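Local coordinates for protein exopolyphosphatase (Cytophaga hutchinsonii, PDB 3MDQ) that probably hydrolyses the terminal phosphate from inorganic polyphosphate chains, as an exopolyphosphatase of the Ppx/GppA phosphatase family, at residues 55-59 with 93-98; 163-167 with 271-275; 116-120 with 303-309. One frame throughout, in Å; residues are numbered along the deposited sequence. Where two conformers were deposited one is given.

Contact 1: 55-59 with 93-98; sequences MDRAL and VLIDRI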
loop_
_atom_site.group_PDB
_atom_site.type_symbol
_atom_site.label_atom_id
_atom_site.label_comp_id
_atom_site.label_asym_id
_atom_site.label_seq_id
_atom_site.Cartn_x
_atom_site.Cartn_y
_atom_site.Cartn_z
HETATM N N MSE A 55 -18.150 -6.850 4.150
HETATM C CA MSE A 55 -18.957 -5.725 3.656
HETATM C C MSE A 55 -19.497 -4.906 4.808
HETATM O O MSE A 55 -19.518 -3.672 4.730
HETATM C CB MSE A 55 -20.092 -6.186 2.721
HETATM C CG MSE A 55 -19.551 -6.741 1.444
HETATM SE SE MSE A 55 -20.855 -6.954 0.013
HETATM C CE MSE A 55 -21.577 -8.693 0.602
ATOM N N ASP A 56 -19.935 -5.576 5.877
ATOM C CA ASP A 56 -20.436 -4.870 7.054
ATOM C C ASP A 56 -19.346 -4.038 7.747
ATOM O O ASP A 56 -19.591 -2.900 8.169
ATOM C CB ASP A 56 -21.073 -5.861 8.030
ATOM C CG ASP A 56 -22.429 -6.318 7.566
ATOM O OD1 ASP A 56 -22.966 -5.710 6.607
ATOM O OD2 ASP A 56 -22.948 -7.299 8.129
ATOM N N ARG A 57 -18.132 -4.577 7.845
ATOM C CA ARG A 57 -17.001 -3.797 8.377
ATOM C C ARG A 57 -16.717 -2.582 7.488
ATOM O O ARG A 57 -16.454 -1.481 7.985
ATOM C CB ARG A 57 -15.726 -4.642 8.554
ATOM C CG ARG A 57 -15.824 -5.705 9.628
ATOM C CD ARG A 57 -14.497 -6.420 9.854
ATOM N NE ARG A 57 -13.991 -7.194 8.731
ATOM C CZ ARG A 57 -14.242 -8.476 8.495
ATOM N NH1 ARG A 57 -15.031 -9.198 9.297
ATOM N NH2 ARG A 57 -13.658 -9.074 7.467
ATOM N N ALA A 58 -16.718 -2.794 6.181
ATOM C CA ALA A 58 -16.483 -1.702 5.229
ATOM C C ALA A 58 -17.510 -0.559 5.403
ATOM O O ALA A 58 -17.136 0.615 5.451
ATOM C CB ALA A 58 -16.469 -2.207 3.734
ATOM N N LEU A 59 -18.781 -0.924 5.496
ATOM C CA LEU A 59 -19.836 0.064 5.698
ATOM C C LEU A 59 -19.705 0.779 7.031
ATOM O O LEU A 59 -19.904 1.989 7.116
ATOM C CB LEU A 59 -21.246 -0.523 5.559
ATOM C CG LEU A 59 -21.855 -0.507 4.170
ATOM C CD1 LEU A 59 -22.212 0.905 3.800
ATOM C CD2 LEU A 59 -20.935 -1.095 3.142
ATOM N N VAL A 93 -22.594 -5.184 -5.177
ATOM C CA VAL A 93 -23.424 -5.176 -3.971
ATOM C C VAL A 93 -22.854 -4.157 -2.971
ATOM O O VAL A 93 -23.593 -3.339 -2.405
ATOM C CB VAL A 93 -23.465 -6.583 -3.304
ATOM C CG1 VAL A 93 -24.113 -6.532 -1.921
ATOM C CG2 VAL A 93 -24.201 -7.600 -4.235
ATOM N N LEU A 94 -21.554 -4.251 -2.720
ATOM C CA LEU A 94 -20.862 -3.319 -1.808
ATOM C C LEU A 94 -20.953 -1.864 -2.286
ATOM O O LEU A 94 -21.264 -0.967 -1.488
ATOM C CB LEU A 94 -19.409 -3.737 -1.580
ATOM C CG LEU A 94 -18.587 -2.797 -0.670
ATOM C CD1 LEU A 94 -19.261 -2.671 0.702
ATOM C CD2 LEU A 94 -17.098 -3.323 -0.530
ATOM N N ILE A 95 -20.710 -1.629 -3.577
ATOM C CA ILE A 95 -20.744 -0.291 -4.144
ATOM C C ILE A 95 -22.134 0.316 -3.986
ATOM O O ILE A 95 -22.272 1.456 -3.587
ATOM C CB ILE A 95 -20.306 -0.355 -5.612
ATOM C CG1 ILE A 95 -18.813 -0.697 -5.685
ATOM C CG2 ILE A 95 -20.574 0.980 -6.361
ATOM C CD1 ILE A 95 -18.329 -0.996 -7.092
ATOM N N ASP A 96 -23.166 -0.472 -4.230
ATOM C CA ASP A 96 -24.542 0.043 -4.157
ATOM C C ASP A 96 -24.939 0.306 -2.691
ATOM O O ASP A 96 -25.631 1.288 -2.386
ATOM C CB ASP A 96 -25.516 -0.921 -4.800
ATOM C CG ASP A 96 -25.405 -0.943 -6.321
ATOM O OD1 ASP A 96 -24.635 -0.141 -6.919
ATOM O OD2 ASP A 96 -26.084 -1.794 -6.934
ATOM N N ARG A 97 -24.488 -0.566 -1.785
ATOM C CA ARG A 97 -24.754 -0.354 -0.341
ATOM C C ARG A 97 -24.081 0.935 0.133
ATOM O O ARG A 97 -24.672 1.696 0.889
ATOM C CB ARG A 97 -24.350 -1.561 0.510
ATOM C CG ARG A 97 -25.210 -2.805 0.305
ATOM C CD ARG A 97 -24.742 -3.982 1.166
ATOM N NE ARG A 97 -25.445 -5.242 0.902
ATOM C CZ ARG A 97 -25.110 -6.423 1.459
ATOM N NH1 ARG A 97 -24.116 -6.501 2.299
ATOM N NH2 ARG A 97 -25.771 -7.512 1.135
ATOM N N ILE A 98 -22.860 1.197 -0.324
ATOM C CA ILE A 98 -22.150 2.419 0.029
ATOM C C ILE A 98 -22.902 3.664 -0.480
ATOM O O ILE A 98 -23.038 4.672 0.220
ATOM C CB ILE A 98 -20.670 2.409 -0.461
ATOM C CG1 ILE A 98 -19.921 1.311 0.291
ATOM C CG2 ILE A 98 -20.033 3.811 -0.295
ATOM C CD1 ILE A 98 -18.521 0.954 -0.299
HETATM O O HOH W 1 -22.927 -4.502 4.082
#
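L59 and L94 meet at the tight centre of this helix pair, their side chains running past each other in opposite directions until CD2 of L59 lies 3.4 Å from CD1 of L94, closer than usual for two carbons. The segments run at 30° to each other with axes 10.6 Å apart, a wide spacing that long side chains must fill. I98 extends the packing, its CG1 3.9 Å from L59 CD2, and selenomethionine M55 bends at chi3 to lay SE 3.8 Å from V93 CG1 and 3.9 Å from L94 CB. Replacing L59 by an alanine is likely to open a gap beside L94 and I98 and to cost L94 CD1 its closest partner. The solvent side is looser. There the extended R97 side chain crosses M55 at about a right angle, M55 CE 3.8 Å from R97 NH1, and V93 CG1 lies over the rim of one guanidinium face. E52, one turn before D56, forms a salt bridge with R97. On the sheet side, L94 and I98 rest on M11 of strand 5-11. The chemistry implies that helix 91-102 sits on the sheet and 55-59 packs against it through apolar groups, while the E52-R97 ion pair joins the same helices at the outer side.

Contact 2: 163-167 with 271-275; sequences GQRLI and DMVVV
G163 and M272 bring the backbones to 4.9 Å between their CA atoms, where the two helical segments cross at 84° with axes 8.6 Å apart. In the conformer given, one of two, selenomethionine M272 lays its SE 3.5 Å from G163 CA, and the lack of a side chain at G163 is consistent with so close an approach. I167 lies across the facing side of 271-275: its CG2 meets V275 CG2 at 3.8 Å, and its CD1 reaches D271 CB, also at 3.8 Å, the side chains crossing at about a right angle in both cases. CG1 of I167 sits between the backbone N and carbonyl carbon (chi1 65°), which sends CD1 to D271. L166 adds its CB, 4.0 Å from V275 CG2, and slides past that valine in the opposite direction. No hydrogen bond spans the two segments; the carboxylate of D271 pairs instead with R256. Helix 178-191 packs against L166 through M184, Y187 and F188, while M272 touches T213 of helix 212-225 and N14 of a loop. G163 is tied by its backbone to G139, just beyond strand 133-138.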
loop_
_atom_site.group_PDB
_atom_site.type_symbol
_atom_site.label_atom_id
_atom_site.label_comp_id
_atom_site.label_asym_id
_atom_site.label_seq_id
_atom_site.Cartn_x
_atom_site.Cartn_y
_atom_site.Cartn_z
ATOM N N GLY A 163 -0.490 -9.470 0.395
ATOM C CA GLY A 163 -0.197 -10.401 1.488
ATOM C C GLY A 163 -1.351 -11.246 1.938
ATOM O O GLY A 163 -1.131 -12.369 2.345
ATOM N N GLN A 164 -2.563 -10.701 1.926
ATOM C CA GLN A 164 -3.734 -11.521 2.304
ATOM C C GLN A 164 -3.904 -12.679 1.331
ATOM O O GLN A 164 -4.218 -13.805 1.744
ATOM C CB GLN A 164 -5.008 -10.653 2.361
ATOM C CG GLN A 164 -6.283 -11.412 2.775
ATOM C CD GLN A 164 -6.261 -11.757 4.247
ATOM O OE1 GLN A 164 -6.429 -10.867 5.080
ATOM N NE2 GLN A 164 -5.994 -13.019 4.578
ATOM N N ARG A 165 -3.704 -12.419 0.038
ATOM C CA ARG A 165 -3.773 -13.501 -0.945
ATOM C C ARG A 165 -2.700 -14.534 -0.706
ATOM O O ARG A 165 -2.989 -15.719 -0.769
ATOM C CB ARG A 165 -3.630 -12.969 -2.373
ATOM C CG ARG A 165 -4.726 -12.028 -2.811
ATOM C CD ARG A 165 -4.484 -11.684 -4.314
ATOM N NE ARG A 165 -5.437 -10.719 -4.817
ATOM C CZ ARG A 165 -6.587 -11.034 -5.423
ATOM N NH1 ARG A 165 -6.955 -12.301 -5.556
ATOM N NH2 ARG A 165 -7.363 -10.071 -5.880
ATOM N N LEU A 166 -1.477 -14.102 -0.423
ATOM C CA LEU A 166 -0.356 -15.022 -0.242
ATOM C C LEU A 166 -0.597 -15.937 0.943
ATOM O O LEU A 166 -0.426 -17.160 0.801
ATOM C CB LEU A 166 0.951 -14.281 -0.057
ATOM C CG LEU A 166 1.426 -13.458 -1.266
ATOM C CD1 LEU A 166 2.732 -12.766 -0.929
ATOM C CD2 LEU A 166 1.507 -14.288 -2.566
ATOM N N ILE A 167 -1.026 -15.402 2.099
ATOM C CA ILE A 167 -1.183 -16.233 3.286
ATOM C C ILE A 167 -2.440 -17.119 3.198
ATOM O O ILE A 167 -2.551 -18.111 3.928
ATOM C CB ILE A 167 -1.172 -15.449 4.609
ATOM C CG1 ILE A 167 -2.363 -14.498 4.743
ATOM C CG2 ILE A 167 0.170 -14.688 4.761
ATOM C CD1 ILE A 167 -2.374 -13.730 5.994
ATOM N N ASP A 271 -0.287 -10.485 10.289
ATOM C CA ASP A 271 -0.535 -11.734 9.594
ATOM C C ASP A 271 0.263 -11.903 8.302
ATOM O O ASP A 271 0.701 -13.023 8.001
ATOM C CB ASP A 271 -1.995 -11.895 9.253
ATOM C CG ASP A 271 -2.884 -12.031 10.468
ATOM O OD1 ASP A 271 -2.382 -12.390 11.551
ATOM O OD2 ASP A 271 -4.106 -11.753 10.296
HETATM N N MSE A 272 0.446 -10.822 7.544
HETATM C CA MSE A 272 1.075 -10.920 6.226
HETATM C C MSE A 272 2.511 -10.388 6.133
HETATM O O MSE A 272 3.161 -10.568 5.092
HETATM C CB MSE A 272 0.224 -10.183 5.197
HETATM C CG MSE A 272 0.080 -8.733 5.476
HETATM SE SE MSE A 272 -0.627 -7.925 3.871
HETATM C CE MSE A 272 1.068 -7.275 3.114
ATOM N N VAL A 273 3.019 -9.745 7.187
ATOM C CA VAL A 273 4.292 -9.024 7.085
ATOM C C VAL A 273 5.487 -9.912 6.762
ATOM O O VAL A 273 6.426 -9.431 6.131
ATOM C CB VAL A 273 4.526 -8.107 8.308
ATOM C CG1 VAL A 273 4.911 -8.907 9.538
ATOM C CG2 VAL A 273 5.548 -7.016 7.979
ATOM N N VAL A 274 5.445 -11.180 7.177
ATOM C CA VAL A 274 6.580 -12.067 6.870
ATOM C C VAL A 274 6.648 -12.407 5.348
ATOM O O VAL A 274 7.716 -12.315 4.714
ATOM C CB VAL A 274 6.567 -13.325 7.715
ATOM C CG1 VAL A 274 7.878 -14.137 7.414
ATOM C CG2 VAL A 274 6.480 -12.964 9.234
ATOM N N VAL A 275 5.514 -12.738 4.730
ATOM C CA VAL A 275 5.531 -12.931 3.289
ATOM C C VAL A 275 5.862 -11.651 2.538
ATOM O O VAL A 275 6.537 -11.674 1.510
ATOM C CB VAL A 275 4.224 -13.613 2.763
ATOM C CG1 VAL A 275 4.113 -15.041 3.347
ATOM C CG2 VAL A 275 2.963 -12.815 3.072
#

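Contact 3: 116-120 with 303-309; sequences ELIFR and VLYTMLD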
loop_
_atom_site.group_PDB
_atom_site.type_symbol
_atom_site.label_atom_id
_atom_site.label_comp_id
_atom_site.label_asym_id
_atom_site.label_seq_id
_atom_site.Cartn_x
_atom_site.Cartn_y
_atom_site.Cartn_z
ATOM N N GLU A 116 -0.018 3.987 -11.412
ATOM C CA GLU A 116 0.263 5.368 -11.857
ATOM C C GLU A 116 0.009 6.368 -10.742
ATOM O O GLU A 116 0.779 7.325 -10.525
ATOM C CB GLU A 116 -0.551 5.705 -13.099
ATOM C CG GLU A 116 -0.155 4.886 -14.289
ATOM C CD GLU A 116 -1.146 4.969 -15.421
ATOM O OE1 GLU A 116 -2.232 5.563 -15.288
ATOM O OE2 GLU A 116 -0.840 4.359 -16.461
ATOM N N LEU A 117 -1.131 6.215 -10.067
ATOM C CA LEU A 117 -1.516 7.167 -9.042
ATOM C C LEU A 117 -0.588 7.054 -7.844
ATOM O O LEU A 117 -0.164 8.070 -7.292
ATOM C CB LEU A 117 -2.979 6.954 -8.643
ATOM C CG LEU A 117 -4.017 7.260 -9.690
ATOM C CD1 LEU A 117 -5.359 6.642 -9.273
ATOM C CD2 LEU A 117 -4.158 8.793 -9.892
ATOM N N ILE A 118 -0.251 5.837 -7.438
ATOM C CA ILE A 118 0.733 5.642 -6.369
ATOM C C ILE A 118 2.027 6.395 -6.715
ATOM O O ILE A 118 2.590 7.115 -5.867
ATOM C CB ILE A 118 1.033 4.168 -6.123
ATOM C CG1 ILE A 118 -0.193 3.516 -5.462
ATOM C CG2 ILE A 118 2.308 4.008 -5.267
ATOM C CD1 ILE A 118 -0.221 1.990 -5.566
ATOM N N PHE A 119 2.511 6.217 -7.936
ATOM C CA PHE A 119 3.788 6.858 -8.304
ATOM C C PHE A 119 3.711 8.382 -8.277
ATOM O O PHE A 119 4.704 9.045 -7.913
ATOM C CB PHE A 119 4.328 6.368 -9.647
ATOM C CG PHE A 119 5.807 6.569 -9.826
ATOM C CD1 PHE A 119 6.726 5.833 -9.086
ATOM C CD2 PHE A 119 6.276 7.491 -10.723
ATOM C CE1 PHE A 119 8.087 5.985 -9.269
ATOM C CE2 PHE A 119 7.666 7.629 -10.936
ATOM C CZ PHE A 119 8.533 6.900 -10.219
ATOM N N ARG A 120 2.551 8.959 -8.607
ATOM C CA ARG A 120 2.414 10.416 -8.459
ATOM C C ARG A 120 2.608 10.832 -7.002
ATOM O O ARG A 120 3.205 11.879 -6.745
ATOM C CB ARG A 120 1.051 10.897 -8.968
ATOM C CG ARG A 120 0.797 12.365 -8.756
ATOM C CD ARG A 120 1.712 13.215 -9.646
ATOM N NE ARG A 120 1.593 14.654 -9.395
ATOM C CZ ARG A 120 2.263 15.332 -8.474
ATOM N NH1 ARG A 120 3.096 14.743 -7.632
ATOM N NH2 ARG A 120 2.059 16.642 -8.380
ATOM N N VAL A 303 -3.701 10.359 -5.548
ATOM C CA VAL A 303 -5.026 10.835 -5.968
ATOM C C VAL A 303 -5.149 12.353 -5.751
ATOM O O VAL A 303 -5.561 13.106 -6.654
ATOM C CB VAL A 303 -6.141 10.038 -5.253
ATOM C CG1 VAL A 303 -7.502 10.711 -5.420
ATOM C CG2 VAL A 303 -6.167 8.586 -5.742
ATOM N N LEU A 304 -4.800 12.807 -4.539
ATOM C CA LEU A 304 -4.831 14.234 -4.202
ATOM C C LEU A 304 -4.015 15.041 -5.185
ATOM O O LEU A 304 -4.513 16.029 -5.737
ATOM C CB LEU A 304 -4.328 14.447 -2.785
ATOM C CG LEU A 304 -4.076 15.890 -2.364
ATOM C CD1 LEU A 304 -5.362 16.716 -2.321
ATOM C CD2 LEU A 304 -3.328 15.915 -1.020
ATOM N N TYR A 305 -2.772 14.616 -5.430
ATOM C CA TYR A 305 -1.902 15.462 -6.252
ATOM C C TYR A 305 -2.283 15.402 -7.737
ATOM O O TYR A 305 -2.107 16.379 -8.457
ATOM C CB TYR A 305 -0.433 15.160 -5.995
ATOM C CG TYR A 305 0.042 15.814 -4.722
ATOM C CD1 TYR A 305 0.381 17.158 -4.717
ATOM C CD2 TYR A 305 0.099 15.134 -3.523
ATOM C CE1 TYR A 305 0.788 17.801 -3.549
ATOM C CE2 TYR A 305 0.477 15.809 -2.324
ATOM C CZ TYR A 305 0.825 17.120 -2.374
ATOM O OH TYR A 305 1.224 17.769 -1.210
ATOM N N THR A 306 -2.859 14.293 -8.171
ATOM C CA THR A 306 -3.416 14.179 -9.522
ATOM C C THR A 306 -4.550 15.177 -9.677
ATOM O O THR A 306 -4.627 15.915 -10.659
ATOM C CB THR A 306 -3.840 12.721 -9.833
ATOM O OG1 THR A 306 -2.672 11.908 -9.801
ATOM C CG2 THR A 306 -4.483 12.590 -11.188
HETATM N N MSE A 307 -5.404 15.265 -8.653
HETATM C CA MSE A 307 -6.509 16.253 -8.632
HETATM C C MSE A 307 -5.962 17.686 -8.666
HETATM O O MSE A 307 -6.466 18.513 -9.407
HETATM C CB MSE A 307 -7.408 16.048 -7.406
HETATM C CG MSE A 307 -8.246 14.795 -7.525
HETATM SE SE MSE A 307 -9.108 14.342 -5.810
HETATM C CE MSE A 307 -10.460 15.798 -5.886
ATOM N N LEU A 308 -4.970 17.979 -7.844
ATOM C CA LEU A 308 -4.378 19.307 -7.797
ATOM C C LEU A 308 -3.681 19.654 -9.122
ATOM O O LEU A 308 -3.652 20.835 -9.522
ATOM C CB LEU A 308 -3.390 19.446 -6.625
ATOM C CG LEU A 308 -3.995 19.321 -5.203
ATOM C CD1 LEU A 308 -2.930 19.388 -4.124
ATOM C CD2 LEU A 308 -5.087 20.396 -5.015
ATOM N N ASP A 309 -3.126 18.658 -9.812
ATOM C CA ASP A 309 -2.520 18.861 -11.142
ATOM C C ASP A 309 -3.596 19.246 -12.171
ATOM O O ASP A 309 -3.268 19.786 -13.273
ATOM C CB ASP A 309 -1.812 17.592 -11.665
ATOM C CG ASP A 309 -0.499 17.257 -10.951
ATOM O OD1 ASP A 309 0.095 18.070 -10.200
ATOM O OD2 ASP A 309 -0.007 16.102 -11.149
#
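R120 reaches D309 through an extended first torsion, CG opposite the backbone N (chi1 176°), followed by a bend at chi2 (69°) that turns the guanidinium across the end of segment 303-309. D309 offers its carboxylate from the opposite direction, and the two flat groups meet edge to edge with their planes nearly aligned. The grip is side-on and bidentate: R120 NE donates to D309 OD2 at 2.8 Å, and R120 NH2 donates to D309 OD1 at 3.0 Å. Both bonds are almost straight and lie in the guanidinium plane, and each oxygen is approached on its syn side, somewhat out of the carboxylate plane. Y305 adds a second restraint. Its CB sits over the centre of one guanidinium face, 3.7 Å from R120 CZ, while its ring turns off from the contact. The remaining nitrogen, NH1, is held by Q124 one turn on in the same helix.

Away from the charged pair, the helices cross at 83° with axes 8.5 Å apart. L117 packs its CD1 4.1 Å from V303 CG2, and its CD2 lies 3.5 Å from T306 OG1, a hydroxyl already bonded to G302 O. V303 in turn faces V8, I78 and T80 of the first sheet. Apolar contact thus fills the inner part, and a bidentate salt bridge closes the outer side, where D309 is exposed. Together with Y305 and Q124 the bridge probably limits the rotation of the guanidinium, and so adds a directional link to the crossing of helices 111-125 and 299-309.

The three contacts lie apart in a two-sheet fold of the actin-like ATPase clan, their centres about 24 to 27 Å from one another. Contacts 1 and 3 involve the five-stranded sheet from its two faces: helix 91-102 packs on M11 in contact 1, whereas helix 299-309 packs on V8 in contact 3. Contact 2 joins helices 163-169 and 267-286 in the second half. Contact 1 is complete first along the chain; 116-120 then opens contact 3, which 303-309 closes only after both halves of contact 2 have passed. The last helix returns to the first sheet and crosses helix 111-125, whose E116 bridges to K156 of strand 153-159 in the second sheet, which probably helps hold the two halves together.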